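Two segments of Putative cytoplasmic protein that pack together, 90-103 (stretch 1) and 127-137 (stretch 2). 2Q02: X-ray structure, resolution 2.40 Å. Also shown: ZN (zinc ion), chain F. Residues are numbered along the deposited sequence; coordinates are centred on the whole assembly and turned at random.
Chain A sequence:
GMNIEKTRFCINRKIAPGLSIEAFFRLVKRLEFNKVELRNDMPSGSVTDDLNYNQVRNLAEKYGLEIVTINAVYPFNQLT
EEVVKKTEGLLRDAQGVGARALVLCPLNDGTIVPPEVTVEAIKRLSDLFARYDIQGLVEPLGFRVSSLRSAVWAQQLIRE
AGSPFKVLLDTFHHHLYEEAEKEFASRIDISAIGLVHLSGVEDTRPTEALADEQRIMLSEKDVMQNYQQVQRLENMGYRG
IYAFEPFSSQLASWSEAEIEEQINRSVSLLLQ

Stretch 1, residues 90-103: LLRDAQGVGARALV
Stretch 2, residues 127-137: DLFARYDIQGL

Each stretch runs from helix through a turn into a strand, and the strands, 101-103 and 135-137, lie parallel at 28° with Ala101 beside Gln135, Leu102 beside Gly136 and Val103 beside Leu137. Leu102 carries the ladder: its N donates to Gln135 O (2.9 Å) and its O accepts from Leu137 N (3.1 Å). One step earlier, Gln135 N donates to Arg100 O (3.0 Å), which also accepts from a water at 2.6 Å; that water donates to Asp133 O at 3.3 Å.

Both helices close their own ends. Gly98 turns at phi 87°, psi 26°, where a CB would jam against the preceding carbonyl, and Ala99 N reaches back to Ala94 O (2.7 Å). Asp133, phi 51°, psi 48°, sits in a Schellman motif, with Ile134 N bonded to Phe129 O (3.2 Å) and Asp133 N to Ala130 O (3.2 Å).

The contact buries 801 Å² in all. Leu91, Tyr132 and Ile134 are its most covered residues, while Gln95, Arg100 and Gln135 also contribute. Leu91 (m, t) lays CB over the Tyr132 ring, 3.6 Å from its centroid, and CD2 over the Phe129 ring, 3.7 Å from its centroid. Ile134 (m, m) places CD1 3.9 Å from Ala94 CB. Leu102 (t, p) sets CD2 3.6 Å from Phe129 CZ; Gly136 suits this side because a CB would crowd Phe129 CE2. On the other face, Ala101 CB meets Leu137 CD1 at 4.0 Å.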

# COMPACT_ATOMS: atom_id res chain seq x y z
N LEU A 90 8.97 -13.84 -0.52
CA LEU A 90 8.78 -12.41 -0.30
C LEU A 90 9.24 -11.95 1.09
O LEU A 90 9.67 -10.79 1.25
CB LEU A 90 7.33 -12.01 -0.54
CG LEU A 90 6.90 -11.91 -2.00
CD1 LEU A 90 5.36 -11.94 -2.14
CD2 LEU A 90 7.48 -10.66 -2.67
N LEU A 91 9.13 -12.84 2.09
CA LEU A 91 9.68 -12.58 3.42
C LEU A 91 11.21 -12.52 3.40
O LEU A 91 11.79 -11.66 4.07
CB LEU A 91 9.18 -13.61 4.42
CG LEU A 91 7.71 -13.42 4.83
CD1 LEU A 91 7.17 -14.66 5.52
CD2 LEU A 91 7.51 -12.18 5.75
N ARG A 92 11.86 -13.39 2.63
CA ARG A 92 13.31 -13.27 2.40
C ARG A 92 13.68 -11.95 1.75
O ARG A 92 14.69 -11.33 2.12
CB ARG A 92 13.84 -14.36 1.46
CG ARG A 92 13.96 -15.73 2.05
CD ARG A 92 14.38 -16.75 0.99
NE ARG A 92 13.44 -17.86 0.99
CZ ARG A 92 12.81 -18.37 -0.07
NH1 ARG A 92 13.04 -17.90 -1.29
NH2 ARG A 92 11.97 -19.37 0.09
N ASP A 93 12.89 -11.56 0.74
CA ASP A 93 13.10 -10.32 -0.00
C ASP A 93 13.03 -9.10 0.92
O ASP A 93 13.84 -8.18 0.82
CB ASP A 93 12.05 -10.17 -1.12
CG ASP A 93 12.35 -11.04 -2.33
OD1 ASP A 93 13.50 -11.53 -2.44
OD2 ASP A 93 11.43 -11.22 -3.16
N ALA A 94 12.04 -9.12 1.80
CA ALA A 94 11.81 -8.03 2.76
C ALA A 94 12.94 -7.98 3.78
O ALA A 94 13.52 -6.91 4.03
CB ALA A 94 10.44 -8.18 3.45
N GLN A 95 13.29 -9.13 4.33
CA GLN A 95 14.39 -9.23 5.26
C GLN A 95 15.70 -8.77 4.60
O GLN A 95 16.47 -8.00 5.20
CB GLN A 95 14.48 -10.66 5.78
CG GLN A 95 15.50 -10.89 6.87
CD GLN A 95 15.51 -12.32 7.29
OE1 GLN A 95 15.58 -13.22 6.45
NE2 GLN A 95 15.42 -12.55 8.58
N GLY A 96 15.95 -9.22 3.37
CA GLY A 96 17.18 -8.91 2.65
C GLY A 96 17.38 -7.46 2.27
O GLY A 96 18.50 -6.96 2.35
N VAL A 97 16.32 -6.78 1.84
CA VAL A 97 16.44 -5.34 1.49
C VAL A 97 16.30 -4.43 2.70
O VAL A 97 16.58 -3.25 2.62
CB VAL A 97 15.43 -4.88 0.40
CG1 VAL A 97 15.59 -5.74 -0.87
CG2 VAL A 97 13.99 -4.89 0.92
N GLY A 98 15.86 -4.99 3.83
CA GLY A 98 15.63 -4.20 5.04
C GLY A 98 14.23 -3.59 5.10
O GLY A 98 14.03 -2.56 5.76
N ALA A 99 13.27 -4.22 4.42
CA ALA A 99 11.89 -3.75 4.45
C ALA A 99 11.24 -4.08 5.79
O ALA A 99 11.39 -5.18 6.35
CB ALA A 99 11.10 -4.35 3.32
N ARG A 100 10.51 -3.11 6.31
CA ARG A 100 9.86 -3.20 7.61
C ARG A 100 8.64 -4.13 7.57
O ARG A 100 8.39 -4.89 8.50
CB ARG A 100 9.38 -1.79 7.99
CG ARG A 100 8.76 -1.67 9.37
CD ARG A 100 8.76 -0.19 9.83
NE ARG A 100 7.46 0.48 9.64
CZ ARG A 100 7.28 1.80 9.60
NH1 ARG A 100 8.30 2.65 9.69
NH2 ARG A 100 6.07 2.28 9.44
N ALA A 101 7.89 -4.05 6.48
CA ALA A 101 6.61 -4.72 6.40
C ALA A 101 6.43 -5.40 5.03
O ALA A 101 7.08 -5.02 4.02
CB ALA A 101 5.48 -3.70 6.64
N LEU A 102 5.55 -6.40 5.01
CA LEU A 102 5.09 -7.00 3.77
C LEU A 102 3.57 -6.91 3.74
O LEU A 102 2.87 -7.17 4.74
CB LEU A 102 5.58 -8.44 3.62
CG LEU A 102 5.06 -9.36 2.50
CD1 LEU A 102 5.52 -8.88 1.15
CD2 LEU A 102 5.52 -10.76 2.73
N VAL A 103 3.06 -6.53 2.57
CA VAL A 103 1.63 -6.32 2.37
C VAL A 103 0.92 -7.61 1.97
O VAL A 103 1.42 -8.37 1.13
CB VAL A 103 1.38 -5.26 1.27
CG1 VAL A 103 -0.12 -5.12 0.99
CG2 VAL A 103 1.96 -3.93 1.67
N ASP A 127 2.59 -16.03 12.80
CA ASP A 127 3.68 -16.91 13.24
C ASP A 127 4.84 -16.95 12.24
O ASP A 127 6.01 -16.85 12.62
CB ASP A 127 3.15 -18.32 13.44
CG ASP A 127 2.22 -18.41 14.60
OD1 ASP A 127 2.13 -17.39 15.31
OD2 ASP A 127 1.58 -19.49 14.80
N LEU A 128 4.52 -17.10 10.96
CA LEU A 128 5.54 -17.16 9.92
C LEU A 128 6.35 -15.86 9.76
O LEU A 128 7.57 -15.89 9.61
CB LEU A 128 4.88 -17.52 8.57
CG LEU A 128 5.84 -17.69 7.39
CD1 LEU A 128 6.75 -18.91 7.60
CD2 LEU A 128 5.12 -17.77 6.08
N PHE A 129 5.64 -14.73 9.76
CA PHE A 129 6.26 -13.40 9.67
C PHE A 129 7.21 -13.13 10.84
O PHE A 129 8.26 -12.53 10.65
CB PHE A 129 5.18 -12.30 9.62
CG PHE A 129 4.62 -12.00 8.23
CD1 PHE A 129 4.18 -13.03 7.40
CD2 PHE A 129 4.48 -10.69 7.80
CE1 PHE A 129 3.66 -12.75 6.16
CE2 PHE A 129 3.95 -10.40 6.55
CZ PHE A 129 3.55 -11.42 5.73
N ALA A 130 6.83 -13.57 12.04
CA ALA A 130 7.63 -13.39 13.25
C ALA A 130 9.01 -14.01 13.10
O ALA A 130 10.03 -13.56 13.67
CB ALA A 130 6.94 -14.02 14.45
N ARG A 131 9.01 -15.09 12.32
CA ARG A 131 10.20 -15.86 12.02
C ARG A 131 11.20 -15.13 11.12
O ARG A 131 12.36 -15.55 10.98
CB ARG A 131 9.76 -17.15 11.31
CG ARG A 131 10.52 -18.36 11.68
CD ARG A 131 9.61 -19.54 11.91
NE ARG A 131 8.95 -19.45 13.20
CZ ARG A 131 7.83 -20.08 13.51
NH1 ARG A 131 7.25 -20.88 12.64
NH2 ARG A 131 7.28 -19.92 14.68
N TYR A 132 10.72 -14.08 10.46
CA TYR A 132 11.56 -13.22 9.62
C TYR A 132 11.67 -11.81 10.21
O TYR A 132 12.31 -10.94 9.63
CB TYR A 132 11.03 -13.11 8.17
CG TYR A 132 11.15 -14.38 7.37
CD1 TYR A 132 10.28 -15.45 7.57
CD2 TYR A 132 12.13 -14.53 6.41
CE1 TYR A 132 10.40 -16.63 6.84
CE2 TYR A 132 12.26 -15.69 5.66
CZ TYR A 132 11.40 -16.74 5.88
OH TYR A 132 11.57 -17.89 5.14
N ASP A 133 11.04 -11.59 11.37
CA ASP A 133 10.90 -10.25 11.96
C ASP A 133 10.36 -9.19 11.00
O ASP A 133 10.89 -8.10 10.90
CB ASP A 133 12.20 -9.77 12.62
CG ASP A 133 11.97 -8.56 13.54
OD1 ASP A 133 10.91 -8.51 14.18
OD2 ASP A 133 12.85 -7.66 13.62
N ILE A 134 9.29 -9.54 10.29
CA ILE A 134 8.62 -8.63 9.36
C ILE A 134 7.21 -8.36 9.87
O ILE A 134 6.54 -9.28 10.38
CB ILE A 134 8.59 -9.20 7.92
CG1 ILE A 134 10.01 -9.46 7.39
CG2 ILE A 134 7.80 -8.26 6.98
CD1 ILE A 134 10.92 -8.23 7.30
N GLN A 135 6.77 -7.11 9.76
CA GLN A 135 5.40 -6.72 10.09
C GLN A 135 4.47 -7.04 8.94
O GLN A 135 4.87 -7.01 7.78
CB GLN A 135 5.29 -5.23 10.41
CG GLN A 135 6.00 -4.80 11.72
CD GLN A 135 6.21 -3.29 11.84
OE1 GLN A 135 5.63 -2.49 11.09
NE2 GLN A 135 7.06 -2.90 12.78
N GLY A 136 3.23 -7.34 9.27
CA GLY A 136 2.23 -7.62 8.26
C GLY A 136 1.21 -6.50 8.13
O GLY A 136 0.72 -5.96 9.13
N LEU A 137 0.90 -6.16 6.89
CA LEU A 137 -0.13 -5.19 6.59
C LEU A 137 -1.22 -5.84 5.72
O LEU A 137 -0.97 -6.24 4.56
CB LEU A 137 0.49 -3.97 5.88
CG LEU A 137 1.33 -3.02 6.72
CD1 LEU A 137 1.95 -1.97 5.83
CD2 LEU A 137 0.47 -2.38 7.82
ZN ZN F . -0.05 -19.55 16.07
O HOH W 1 9.72 -5.04 10.68